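Local coordinates for alpha-acetolactate decarboxylase (Bacillus subtilis subsp. subtilis str. 168, PDB 5XNE), which catalyses the decarboxylation of (2S)-2-acetolactate to (R)-acetoin, a step on the route from pyruvate to (R,R)-butane-2,3-diol, at residues Thr9-Asp15 against Phe215-Leu220; Tyr18-Phe22 against Arg208-Thr212; Met136-Val140 against Asp228-Glu233; Gln3-Thr9 against Ser70-Thr76. All blocks are in the same frame, centred on the assembly; numbering follows the deposited sequence.

Overall arrangement
All four contacts include or touch helix 10-14. Thr9 belongs to contact 4, where strand 3-7 pairs with strand 73-76, and contact 1, where the helix meets the chain leaving helix 213-217. Contact 2, nested inside the loop closed by contact 1, has its centre about 10 Å from those of contacts 1 and 4; it joins contact 4 through Arg208 N to Gln6 O (2.8 Å). Contact 3 touches contact 1 at Leu14 O and Met136 N (3.0 Å). Zinc, held by His173, His175 and His186, lies about 4 Å from the Glu233 side chain (contact 3) and about 6 Å from that of Phe72 (contact 4). Contacts 1, 2 and 4 touch the second subunit.

Contact 1: Thr9-Asp15 against Phe215-Leu220; sequences TMTSLLD and FFNANL
A capped helical turn, helix 10-14, packs here against the chain that leaves helix 213-217 and passes into loop. Thr9 is the N-cap, with phi/psi -124/152° and a p rotamer that brings OG1 to 3.0 Å from Ser12 N, its hydrogen-bond donor. Met10 faces helix 225-232. Thr11, also p, lies closest in backbone register to Leu220 (CA to CA 6.0 Å), and one water joins Thr11 OG1 (2.8 Å) to Leu220 O (2.5 Å). Ser12 turns OG (t) to the edge of the Phe215 ring, 3.4 Å from Phe215 CD1, while Ser12 CA lies 3.5 Å from Leu220 CD2; Leu220, in the m,t rotamer, fills the gap between the segments. Asn107 of the second subunit bonds to the carbonyls of Phe215 and Ala218, so the contact lies between the C-terminal helix and the dimer interface. Asp15, just past the helix, takes a t rotamer: OD2 accepts from Asn219 N at 3.1 Å, and a water lies 2.6 Å from Asp15 OD1 and 3.0 Å from Asn219 ND2.

Contact 2: Tyr18-Phe22 against Arg208-Thr212; sequences YDGDF and RLPNT
Asp21 OD2 accepts a hydrogen bond from Asn211 N at 3.0 Å, the one direct hydrogen bond between the two loops. The p rotamer of Asp21 directs the carboxylate at the other loop, and its OD1 lies 3.3 Å from Pro210 CB; Arg208 NH1, 4.4 Å from Asp21 OD1, lies beyond salt-bridge range and donates a very short bond (2.5 Å) to Leu209 O. A water links Asp19 O and Thr212 OG1, 2.8 Å from each. The bonded amide belongs to an inverse gamma turn centred on Asn211 (phi/psi -94/63°), closed by a weak bond from Thr212 N to Pro210 O at 3.2 Å. This turn leads from strand 195-208 into helix 213-217, where Thr212 is the N-cap and its OG1 bonds to Phe215 N. Asp21 and Pro210 are in register, their CA atoms 6.0 Å apart. Thr212 CG2 packs 3.9 Å from Asp21 CB and 4.2 Å from Gly20 C. Before the turn, Arg208 pairs antiparallel with a strand of the second subunit, carrying the sheet across the dimer interface.

Contact 3: Met136-Val140 against Asp228-Glu233; sequences MVEAV and DIETTE
Thr232 and Val137 bury the most surface in this contact, and their CA atoms, 5.8 Å apart, mark the closest backbone approach. Thr232 lies in the last turn of helix 225-232. Its p rotamer sets CG2 against the other helix, 3.9 Å from Val137 CG2 and 4.0 Å from Met136 CG, while OG1 donates a 3.0 Å hydrogen bond to Glu233 OE2. Val137 (t) also sets CG2 at 4.2 Å from Asp228 CG and 4.4 Å from Thr231 CG2, so that one methyl meets side chains from successive turns of the opposing helix; Asp228 OD2 is itself hydrogen-bonded to Asn222 ND2.

Both segments are helical, with Val140 N bonded to Met136 O (3.0 Å) and Thr232 N to Asp228 O (3.0 Å), and the packing between them is by van der Waals contact. The short helix 136-139 thus lies against the C-terminal helix of the chain.

Met136, third in buried area, is extended (t,t,t) and carries CE to within 3.8 Å of Glu233 OE2; it also meets Leu13 of helix 10-14. Val140 (m) packs CG2 4.3 Å from Thr232 CA. Just after Thr232, the Glu233 side chain comes within about 4 Å of the bound zinc, and Glu233 O accepts a hydrogen bond from the zinc ligand His186.

Contact 4: Gln3-Thr9 against Ser70-Thr76; sequences QIYQVST and SPFCSFT
Val7 packs beside Cys73 on one sheet face, Val7 CB 3.7 Å from Cys73 SG, and Val7 CG2 reaches the edge of the Phe75 ring, 4.3 Å from CE2. Tyr5 continues this face, its CD2 4.3 Å from Phe75 CD2. Strands 3-7 and 73-76 form an antiparallel ladder in a large mixed sheet, their axes approaching to 4.6 Å with 157° between N-to-C directions. Tyr5 and Phe75 are a hydrogen-bonded pair (Tyr5 N to Phe75 O 2.8 Å, Phe75 N to Tyr5 O 2.9 Å), as are Val7 and Cys73 (Val7 N to Cys73 O 2.8 Å; Cys73 N to Val7 O weak, 3.4 Å). Between them Gln6 and Ser74, a non-hydrogen-bonded pair, join side chains on the opposite face, Ser74 OG donating to Gln6 OE1 at 2.7 Å. Thr76 OG1 donates to Gln3 O at 2.7 Å. Two waters link Pro71 O to Ser8 OG and Thr9 O. Phe72 CD1 packs 3.7 Å from Thr9 C, with the side chain about 6 Å from zinc.

Contact 1: Thr9-Asp15 against Phe215-Leu220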
loop_
_atom_site.group_PDB
_atom_site.type_symbol
_atom_site.label_atom_id
_atom_site.label_comp_id
_atom_site.label_asym_id
_atom_site.label_seq_id
_atom_site.Cartn_x
_atom_site.Cartn_y
_atom_site.Cartn_z
ATOM N N THR B 9 8.815 -3.771 0.428
ATOM C CA THR B 9 8.037 -4.030 -0.782
ATOM C C THR B 9 8.617 -5.128 -1.651
ATOM O O THR B 9 9.835 -5.359 -1.683
ATOM C CB THR B 9 7.899 -2.765 -1.678
ATOM O OG1 THR B 9 9.138 -2.525 -2.373
ATOM C CG2 THR B 9 7.515 -1.553 -0.843
ATOM N N MET B 10 7.737 -5.786 -2.397
ATOM C CA MET B 10 8.172 -6.819 -3.316
ATOM C C MET B 10 9.033 -6.219 -4.421
ATOM O O MET B 10 9.991 -6.844 -4.870
ATOM C CB MET B 10 6.965 -7.554 -3.923
ATOM C CG MET B 10 7.345 -8.696 -4.830
ATOM S SD MET B 10 8.168 -10.013 -3.908
ATOM C CE MET B 10 8.651 -11.105 -5.239
ATOM N N THR B 11 8.719 -4.999 -4.836
ATOM C CA THR B 11 9.527 -4.407 -5.898
ATOM C C THR B 11 10.957 -4.096 -5.440
ATOM O O THR B 11 11.876 -4.098 -6.269
ATOM C CB THR B 11 8.889 -3.152 -6.455
ATOM O OG1 THR B 11 8.679 -2.209 -5.400
ATOM C CG2 THR B 11 7.553 -3.500 -7.146
ATOM N N SER B 12 11.170 -3.851 -4.146
ATOM C CA SER B 12 12.545 -3.690 -3.651
ATOM C C SER B 12 13.291 -5.016 -3.712
ATOM O O SER B 12 14.483 -5.063 -4.082
ATOM C CB SER B 12 12.556 -3.109 -2.225
ATOM O OG SER B 12 13.891 -2.870 -1.760
ATOM N N LEU B 13 12.601 -6.103 -3.372
ATOM C CA LEU B 13 13.181 -7.424 -3.514
ATOM C C LEU B 13 13.532 -7.717 -4.985
ATOM O O LEU B 13 14.617 -8.229 -5.280
ATOM C CB LEU B 13 12.223 -8.485 -2.955
ATOM C CG LEU B 13 12.819 -9.728 -2.308
ATOM C CD1 LEU B 13 13.671 -9.407 -1.075
ATOM C CD2 LEU B 13 11.708 -10.723 -1.981
ATOM N N LEU B 14 12.639 -7.356 -5.907
ATOM C CA LEU B 14 12.899 -7.551 -7.332
ATOM C C LEU B 14 14.200 -6.880 -7.751
ATOM O O LEU B 14 14.948 -7.429 -8.560
ATOM C CB LEU B 14 11.749 -7.003 -8.178
ATOM C CG LEU B 14 10.419 -7.750 -8.208
ATOM C CD1 LEU B 14 9.462 -7.027 -9.159
ATOM C CD2 LEU B 14 10.612 -9.208 -8.619
ATOM N N ASP B 15 14.468 -5.708 -7.175
ATOM C CA ASP B 15 15.649 -4.915 -7.524
ATOM C C ASP B 15 16.930 -5.432 -6.854
ATOM O O ASP B 15 17.999 -4.839 -6.999
ATOM C CB ASP B 15 15.428 -3.445 -7.150
ATOM C CG ASP B 15 16.497 -2.520 -7.735
ATOM O OD1 ASP B 15 16.810 -2.662 -8.936
ATOM O OD2 ASP B 15 17.032 -1.673 -6.994
ATOM N N PHE B 215 17.702 0.428 0.578
ATOM C CA PHE B 215 16.324 0.691 0.201
ATOM C C PHE B 215 16.170 2.124 -0.293
ATOM O O PHE B 215 15.505 2.366 -1.296
ATOM C CB PHE B 215 15.366 0.438 1.364
ATOM C CG PHE B 215 13.932 0.696 1.000
ATOM C CD1 PHE B 215 13.201 -0.267 0.312
ATOM C CD2 PHE B 215 13.328 1.911 1.302
ATOM C CE1 PHE B 215 11.880 -0.026 -0.056
ATOM C CE2 PHE B 215 12.000 2.166 0.930
ATOM C CZ PHE B 215 11.284 1.191 0.255
ATOM N N PHE B 216 16.767 3.076 0.419
ATOM C CA PHE B 216 16.686 4.486 0.015
ATOM C C PHE B 216 17.147 4.681 -1.437
ATOM O O PHE B 216 16.542 5.443 -2.211
ATOM C CB PHE B 216 17.545 5.370 0.922
ATOM C CG PHE B 216 16.890 5.765 2.220
ATOM C CD1 PHE B 216 16.114 4.862 2.946
ATOM C CD2 PHE B 216 17.081 7.043 2.735
ATOM C CE1 PHE B 216 15.539 5.228 4.139
ATOM C CE2 PHE B 216 16.498 7.427 3.946
ATOM C CZ PHE B 216 15.733 6.519 4.650
ATOM N N ASN B 217 18.226 3.986 -1.798
ATOM C CA ASN B 217 18.859 4.154 -3.107
ATOM C C ASN B 217 18.360 3.202 -4.198
ATOM O O ASN B 217 18.801 3.286 -5.345
ATOM C CB ASN B 217 20.378 3.998 -2.960
ATOM C CG ASN B 217 20.996 5.107 -2.142
ATOM O OD1 ASN B 217 20.517 6.240 -2.152
ATOM N ND2 ASN B 217 22.077 4.788 -1.423
ATOM N N ALA B 218 17.448 2.301 -3.849
ATOM C CA ALA B 218 16.933 1.317 -4.800
ATOM C C ALA B 218 16.159 1.954 -5.951
ATOM O O ALA B 218 15.544 3.015 -5.801
ATOM C CB ALA B 218 16.045 0.302 -4.091
ATOM N N ASN B 219 16.171 1.270 -7.093
ATOM C CA ASN B 219 15.365 1.671 -8.240
ATOM C C ASN B 219 14.066 0.881 -8.252
ATOM O O ASN B 219 14.043 -0.308 -8.583
ATOM C CB ASN B 219 16.143 1.467 -9.541
ATOM C CG ASN B 219 15.340 1.854 -10.764
ATOM O OD1 ASN B 219 14.474 2.729 -10.707
ATOM N ND2 ASN B 219 15.623 1.198 -11.886
ATOM N N LEU B 220 12.978 1.542 -7.872
ATOM C CA LEU B 220 11.701 0.866 -7.725
ATOM C C LEU B 220 10.731 1.304 -8.807
ATOM O O LEU B 220 9.511 1.212 -8.642
ATOM C CB LEU B 220 11.109 1.138 -6.343
ATOM C CG LEU B 220 12.007 0.746 -5.171
ATOM C CD1 LEU B 220 11.277 0.886 -3.848
ATOM C CD2 LEU B 220 12.503 -0.679 -5.356
HETATM O O HOH W 1 8.022 -0.285 -7.323
HETATM O O HOH W 2 17.227 -1.237 -11.090
#

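Contact 2: Tyr18-Phe22 against Arg208-Thr212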
loop_
_atom_site.group_PDB
_atom_site.type_symbol
_atom_site.label_atom_id
_atom_site.label_comp_id
_atom_site.label_asym_id
_atom_site.label_seq_id
_atom_site.Cartn_x
_atom_site.Cartn_y
_atom_site.Cartn_z
ATOM N N TYR B 18 18.376 -7.357 -0.922
ATOM C CA TYR B 18 18.117 -8.549 -0.113
ATOM C C TYR B 18 18.463 -8.374 1.355
ATOM O O TYR B 18 18.257 -9.290 2.145
ATOM C CB TYR B 18 18.883 -9.749 -0.671
ATOM C CG TYR B 18 18.547 -10.068 -2.106
ATOM C CD1 TYR B 18 17.252 -9.908 -2.593
ATOM C CD2 TYR B 18 19.526 -10.509 -2.990
ATOM C CE1 TYR B 18 16.938 -10.197 -3.923
ATOM C CE2 TYR B 18 19.223 -10.795 -4.312
ATOM C CZ TYR B 18 17.936 -10.633 -4.777
ATOM O OH TYR B 18 17.637 -10.912 -6.088
ATOM N N ASP B 19 18.978 -7.210 1.727
ATOM C CA ASP B 19 19.353 -6.959 3.117
ATOM C C ASP B 19 18.433 -5.903 3.715
ATOM O O ASP B 19 18.485 -4.745 3.308
ATOM C CB ASP B 19 20.813 -6.496 3.214
ATOM C CG ASP B 19 21.820 -7.601 2.900
ATOM O OD1 ASP B 19 21.429 -8.708 2.475
ATOM O OD2 ASP B 19 23.021 -7.338 3.080
ATOM N N GLY B 20 17.579 -6.291 4.659
ATOM C CA GLY B 20 16.752 -5.320 5.355
ATOM C C GLY B 20 17.229 -5.081 6.777
ATOM O O GLY B 20 18.263 -5.608 7.189
ATOM N N ASP B 21 16.479 -4.282 7.530
ATOM C CA ASP B 21 16.828 -4.039 8.924
ATOM C C ASP B 21 15.769 -4.540 9.905
ATOM O O ASP B 21 15.893 -4.323 11.113
ATOM C CB ASP B 21 17.102 -2.544 9.152
ATOM C CG ASP B 21 15.889 -1.670 8.904
ATOM O OD1 ASP B 21 14.883 -2.159 8.344
ATOM O OD2 ASP B 21 15.945 -0.466 9.253
ATOM N N PHE B 22 14.737 -5.216 9.407
ATOM C CA PHE B 22 13.742 -5.779 10.316
ATOM C C PHE B 22 14.293 -6.975 11.077
ATOM O O PHE B 22 14.727 -7.967 10.486
ATOM C CB PHE B 22 12.472 -6.194 9.580
ATOM C CG PHE B 22 11.415 -6.769 10.498
ATOM C CD1 PHE B 22 10.577 -5.934 11.217
ATOM C CD2 PHE B 22 11.265 -8.140 10.634
ATOM C CE1 PHE B 22 9.603 -6.467 12.063
ATOM C CE2 PHE B 22 10.295 -8.678 11.476
ATOM C CZ PHE B 22 9.474 -7.842 12.188
ATOM N N ARG B 208 5.755 -0.866 6.494
ATOM C CA ARG B 208 6.940 -0.318 7.164
ATOM C C ARG B 208 8.131 -0.345 6.214
ATOM O O ARG B 208 8.521 -1.403 5.728
ATOM C CB ARG B 208 7.244 -1.120 8.425
ATOM C CG ARG B 208 8.594 -0.827 9.060
ATOM C CD ARG B 208 8.705 0.618 9.529
ATOM N NE ARG B 208 9.676 0.724 10.617
ATOM C CZ ARG B 208 10.994 0.684 10.458
ATOM N NH1 ARG B 208 11.517 0.541 9.255
ATOM N NH2 ARG B 208 11.797 0.781 11.512
ATOM N N LEU B 209 8.694 0.823 5.931
ATOM C CA LEU B 209 9.857 0.906 5.044
ATOM C C LEU B 209 11.154 0.819 5.845
ATOM O O LEU B 209 11.256 1.391 6.923
ATOM C CB LEU B 209 9.820 2.212 4.247
ATOM C CG LEU B 209 8.473 2.444 3.542
ATOM C CD1 LEU B 209 8.428 3.834 2.900
ATOM C CD2 LEU B 209 8.268 1.326 2.532
ATOM N N PRO B 210 12.147 0.096 5.313
ATOM C CA PRO B 210 13.407 -0.052 6.054
ATOM C C PRO B 210 14.239 1.221 6.065
ATOM O O PRO B 210 14.207 1.992 5.112
ATOM C CB PRO B 210 14.142 -1.163 5.301
ATOM C CG PRO B 210 13.571 -1.155 3.926
ATOM C CD PRO B 210 12.152 -0.625 4.027
ATOM N N ASN B 211 14.980 1.421 7.149
ATOM C CA ASN B 211 15.876 2.557 7.251
ATOM C C ASN B 211 17.261 2.130 6.803
ATOM O O ASN B 211 18.204 2.112 7.590
ATOM C CB ASN B 211 15.899 3.087 8.678
ATOM C CG ASN B 211 16.607 4.409 8.789
ATOM O OD1 ASN B 211 16.584 5.213 7.862
ATOM N ND2 ASN B 211 17.237 4.644 9.929
ATOM N N THR B 212 17.359 1.738 5.540
ATOM C CA THR B 212 18.630 1.283 4.979
ATOM C C THR B 212 18.998 2.103 3.756
ATOM O O THR B 212 18.136 2.515 2.962
ATOM C CB THR B 212 18.599 -0.184 4.559
ATOM O OG1 THR B 212 17.660 -0.336 3.494
ATOM C CG2 THR B 212 18.208 -1.096 5.736
HETATM O O HOH W 3 16.411 -2.852 3.048
#

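Contact 3: Met136-Val140 against Asp228-Glu233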
loop_
_atom_site.group_PDB
_atom_site.type_symbol
_atom_site.label_atom_id
_atom_site.label_comp_id
_atom_site.label_asym_id
_atom_site.label_seq_id
_atom_site.Cartn_x
_atom_site.Cartn_y
_atom_site.Cartn_z
ATOM N N MET B 136 16.075 -10.237 -8.677
ATOM C CA MET B 136 15.452 -11.481 -8.236
ATOM C C MET B 136 15.103 -12.424 -9.382
ATOM O O MET B 136 15.148 -13.634 -9.201
ATOM C CB MET B 136 14.199 -11.194 -7.414
ATOM C CG MET B 136 13.743 -12.411 -6.640
ATOM S SD MET B 136 12.384 -12.027 -5.526
ATOM C CE MET B 136 11.995 -13.683 -4.921
ATOM N N VAL B 137 14.771 -11.877 -10.549
ATOM C CA VAL B 137 14.471 -12.717 -11.710
ATOM C C VAL B 137 15.670 -13.599 -12.052
ATOM O O VAL B 137 15.511 -14.762 -12.435
ATOM C CB VAL B 137 14.061 -11.868 -12.931
ATOM C CG1 VAL B 137 14.148 -12.686 -14.222
ATOM C CG2 VAL B 137 12.652 -11.335 -12.743
ATOM N N GLU B 138 16.875 -13.066 -11.865
ATOM C CA GLU B 138 18.087 -13.852 -12.085
ATOM C C GLU B 138 18.371 -14.775 -10.915
ATOM O O GLU B 138 18.796 -15.917 -11.101
ATOM C CB GLU B 138 19.293 -12.935 -12.326
ATOM C CG GLU B 138 19.117 -11.987 -13.499
ATOM C CD GLU B 138 18.730 -12.701 -14.789
ATOM O OE1 GLU B 138 19.194 -13.844 -15.012
ATOM O OE2 GLU B 138 17.959 -12.111 -15.582
ATOM N N ALA B 139 18.139 -14.279 -9.703
ATOM C CA ALA B 139 18.482 -15.024 -8.504
ATOM C C ALA B 139 17.669 -16.317 -8.357
ATOM O O ALA B 139 18.164 -17.295 -7.793
ATOM C CB ALA B 139 18.302 -14.143 -7.262
ATOM N N VAL B 140 16.435 -16.336 -8.859
ATOM C CA VAL B 140 15.584 -17.513 -8.659
ATOM C C VAL B 140 15.775 -18.589 -9.722
ATOM O O VAL B 140 15.289 -19.704 -9.558
ATOM C CB VAL B 140 14.086 -17.152 -8.623
ATOM C CG1 VAL B 140 13.773 -16.254 -7.421
ATOM C CG2 VAL B 140 13.653 -16.510 -9.929
ATOM N N ASP B 228 7.193 -9.402 -13.588
ATOM C CA ASP B 228 8.395 -9.894 -12.941
ATOM C C ASP B 228 8.006 -10.633 -11.663
ATOM O O ASP B 228 8.610 -11.647 -11.317
ATOM C CB ASP B 228 9.371 -8.752 -12.657
ATOM C CG ASP B 228 10.086 -8.268 -13.916
ATOM O OD1 ASP B 228 9.931 -8.903 -14.979
ATOM O OD2 ASP B 228 10.818 -7.261 -13.838
ATOM N N ILE B 229 6.976 -10.140 -10.990
ATOM C CA ILE B 229 6.447 -10.836 -9.817
ATOM C C ILE B 229 5.838 -12.182 -10.229
ATOM O O ILE B 229 6.058 -13.197 -9.565
ATOM C CB ILE B 229 5.408 -9.967 -9.067
ATOM C CG1 ILE B 229 6.118 -8.823 -8.343
ATOM C CG2 ILE B 229 4.610 -10.808 -8.058
ATOM C CD1 ILE B 229 5.191 -7.836 -7.653
ATOM N N GLU B 230 5.093 -12.201 -11.335
ATOM C CA GLU B 230 4.573 -13.461 -11.867
ATOM C C GLU B 230 5.687 -14.479 -12.072
ATOM O O GLU B 230 5.549 -15.650 -11.725
ATOM C CB GLU B 230 3.851 -13.243 -13.195
ATOM C CG GLU B 230 2.460 -12.656 -13.079
ATOM C CD GLU B 230 1.633 -12.930 -14.321
ATOM O OE1 GLU B 230 2.085 -13.739 -15.162
ATOM O OE2 GLU B 230 0.541 -12.340 -14.458
ATOM N N THR B 231 6.795 -14.009 -12.629
ATOM C CA THR B 231 7.934 -14.856 -12.938
ATOM C C THR B 231 8.601 -15.436 -11.692
ATOM O O THR B 231 8.881 -16.634 -11.633
ATOM C CB THR B 231 8.986 -14.079 -13.749
ATOM O OG1 THR B 231 8.464 -13.797 -15.055
ATOM C CG2 THR B 231 10.279 -14.881 -13.872
ATOM N N THR B 232 8.861 -14.589 -10.701
ATOM C CA THR B 232 9.595 -15.031 -9.523
ATOM C C THR B 232 8.710 -15.866 -8.600
ATOM O O THR B 232 9.191 -16.785 -7.932
ATOM C CB THR B 232 10.187 -13.833 -8.725
ATOM O OG1 THR B 232 9.135 -13.013 -8.211
ATOM C CG2 THR B 232 11.093 -12.975 -9.621
ATOM N N GLU B 233 7.415 -15.574 -8.579
ATOM C CA GLU B 233 6.552 -16.178 -7.565
ATOM C C GLU B 233 5.887 -17.457 -8.035
ATOM O O GLU B 233 5.336 -18.208 -7.225
ATOM C CB GLU B 233 5.490 -15.180 -7.121
ATOM C CG GLU B 233 6.081 -13.923 -6.504
ATOM C CD GLU B 233 7.063 -14.227 -5.390
ATOM O OE1 GLU B 233 6.612 -14.393 -4.238
ATOM O OE2 GLU B 233 8.286 -14.300 -5.664
#

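Contact 4: Gln3-Thr9 against Ser70-Thr76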
loop_
_atom_site.group_PDB
_atom_site.type_symbol
_atom_site.label_atom_id
_atom_site.label_comp_id
_atom_site.label_asym_id
_atom_site.label_seq_id
_atom_site.Cartn_x
_atom_site.Cartn_y
_atom_site.Cartn_z
ATOM N N GLN B 3 -4.752 -5.678 11.291
ATOM C CA GLN B 3 -3.870 -5.252 10.218
ATOM C C GLN B 3 -2.958 -6.360 9.734
ATOM O O GLN B 3 -2.616 -7.286 10.481
ATOM C CB GLN B 3 -3.012 -4.065 10.661
ATOM C CG GLN B 3 -1.969 -4.417 11.714
ATOM C CD GLN B 3 -1.034 -3.266 12.044
ATOM O OE1 GLN B 3 -1.316 -2.106 11.739
ATOM N NE2 GLN B 3 0.087 -3.585 12.682
ATOM N N ILE B 4 -2.565 -6.238 8.474
ATOM C CA ILE B 4 -1.373 -6.908 7.963
ATOM C C ILE B 4 -0.199 -5.968 8.228
ATOM O O ILE B 4 -0.256 -4.786 7.867
ATOM C CB ILE B 4 -1.463 -7.197 6.457
ATOM C CG1 ILE B 4 -2.761 -7.938 6.108
ATOM C CG2 ILE B 4 -0.221 -7.955 5.991
ATOM C CD1 ILE B 4 -2.865 -9.327 6.726
ATOM N N TYR B 5 0.844 -6.470 8.876
ATOM C CA TYR B 5 2.069 -5.699 9.065
ATOM C C TYR B 5 3.031 -6.103 7.961
ATOM O O TYR B 5 3.504 -7.246 7.917
ATOM C CB TYR B 5 2.700 -5.943 10.441
ATOM C CG TYR B 5 3.840 -5.002 10.747
ATOM C CD1 TYR B 5 3.581 -3.701 11.149
ATOM C CD2 TYR B 5 5.165 -5.412 10.639
ATOM C CE1 TYR B 5 4.601 -2.814 11.436
ATOM C CE2 TYR B 5 6.207 -4.525 10.931
ATOM C CZ TYR B 5 5.909 -3.230 11.324
ATOM O OH TYR B 5 6.907 -2.322 11.617
ATOM N N GLN B 6 3.289 -5.169 7.053
ATOM C CA GLN B 6 4.049 -5.434 5.834
ATOM C C GLN B 6 5.439 -4.814 5.915
ATOM O O GLN B 6 5.577 -3.589 6.007
ATOM C CB GLN B 6 3.287 -4.896 4.622
ATOM C CG GLN B 6 3.991 -5.066 3.301
ATOM C CD GLN B 6 4.321 -6.502 3.010
ATOM O OE1 GLN B 6 3.449 -7.368 3.071
ATOM N NE2 GLN B 6 5.583 -6.775 2.687
ATOM N N VAL B 7 6.467 -5.664 5.892
ATOM C CA VAL B 7 7.853 -5.205 5.954
ATOM C C VAL B 7 8.390 -5.042 4.528
ATOM O O VAL B 7 8.585 -6.023 3.804
ATOM C CB VAL B 7 8.723 -6.191 6.764
ATOM C CG1 VAL B 7 10.205 -5.836 6.645
ATOM C CG2 VAL B 7 8.296 -6.189 8.229
ATOM N N SER B 8 8.570 -3.776 4.131
ATOM C CA SER B 8 9.100 -3.366 2.821
ATOM C C SER B 8 8.252 -3.843 1.634
ATOM O O SER B 8 7.087 -4.240 1.810
ATOM C CB SER B 8 10.550 -3.850 2.654
ATOM O OG SER B 8 11.205 -3.136 1.608
ATOM N N THR B 9 8.815 -3.771 0.428
ATOM C CA THR B 9 8.037 -4.030 -0.782
ATOM C C THR B 9 8.617 -5.128 -1.651
ATOM O O THR B 9 9.835 -5.359 -1.683
ATOM C CB THR B 9 7.899 -2.765 -1.678
ATOM O OG1 THR B 9 9.138 -2.525 -2.373
ATOM C CG2 THR B 9 7.515 -1.553 -0.843
ATOM N N SER B 70 15.315 -9.510 8.047
ATOM C CA SER B 70 14.563 -9.715 6.815
ATOM C C SER B 70 14.401 -8.455 5.979
ATOM O O SER B 70 14.147 -7.387 6.529
ATOM C CB SER B 70 13.168 -10.259 7.115
ATOM O OG SER B 70 12.432 -10.328 5.908
ATOM N N PRO B 71 14.492 -8.590 4.642
ATOM C CA PRO B 71 14.197 -7.501 3.706
ATOM C C PRO B 71 12.734 -7.454 3.283
ATOM O O PRO B 71 12.337 -6.488 2.631
ATOM C CB PRO B 71 15.064 -7.843 2.491
ATOM C CG PRO B 71 15.028 -9.366 2.466
ATOM C CD PRO B 71 15.019 -9.786 3.943
ATOM N N PHE B 72 11.963 -8.490 3.611
ATOM C CA PHE B 72 10.598 -8.626 3.103
ATOM C C PHE B 72 9.864 -9.729 3.844
ATOM O O PHE B 72 10.297 -10.877 3.839
ATOM C CB PHE B 72 10.603 -8.944 1.601
ATOM C CG PHE B 72 9.233 -9.107 1.017
ATOM C CD1 PHE B 72 8.476 -7.991 0.690
ATOM C CD2 PHE B 72 8.688 -10.360 0.812
ATOM C CE1 PHE B 72 7.194 -8.125 0.159
ATOM C CE2 PHE B 72 7.403 -10.501 0.279
ATOM C CZ PHE B 72 6.658 -9.374 -0.047
ATOM N N CYS B 73 8.746 -9.369 4.465
ATOM C CA CYS B 73 7.912 -10.346 5.150
ATOM C C CYS B 73 6.582 -9.682 5.503
ATOM O O CYS B 73 6.433 -8.451 5.385
ATOM C CB CYS B 73 8.624 -10.914 6.403
ATOM S SG CYS B 73 9.471 -9.722 7.471
ATOM N N SER B 74 5.610 -10.509 5.905
ATOM C CA SER B 74 4.253 -10.052 6.188
ATOM C C SER B 74 3.767 -10.785 7.442
ATOM O O SER B 74 3.935 -12.002 7.524
ATOM C CB SER B 74 3.304 -10.353 5.012
ATOM O OG SER B 74 3.816 -9.930 3.755
ATOM N N PHE B 75 3.149 -10.060 8.373
ATOM C CA PHE B 75 2.678 -10.654 9.641
ATOM C C PHE B 75 1.270 -10.230 9.985
ATOM O O PHE B 75 0.809 -9.168 9.570
ATOM C CB PHE B 75 3.586 -10.255 10.801
ATOM C CG PHE B 75 5.010 -10.608 10.586
ATOM C CD1 PHE B 75 5.449 -11.911 10.769
ATOM C CD2 PHE B 75 5.919 -9.635 10.199
ATOM C CE1 PHE B 75 6.778 -12.250 10.551
ATOM C CE2 PHE B 75 7.250 -9.967 9.979
ATOM C CZ PHE B 75 7.679 -11.269 10.164
ATOM N N THR B 76 0.593 -11.053 10.782
ATOM C CA THR B 76 -0.659 -10.618 11.373
ATOM C C THR B 76 -0.904 -11.412 12.633
ATOM O O THR B 76 -0.257 -12.446 12.860
ATOM C CB THR B 76 -1.838 -10.787 10.405
ATOM O OG1 THR B 76 -2.935 -9.981 10.846
ATOM C CG2 THR B 76 -2.276 -12.240 10.334
HETATM O O HOH W 4 13.891 -4.154 2.058
HETATM O O HOH W 5 11.775 -6.206 -0.115
#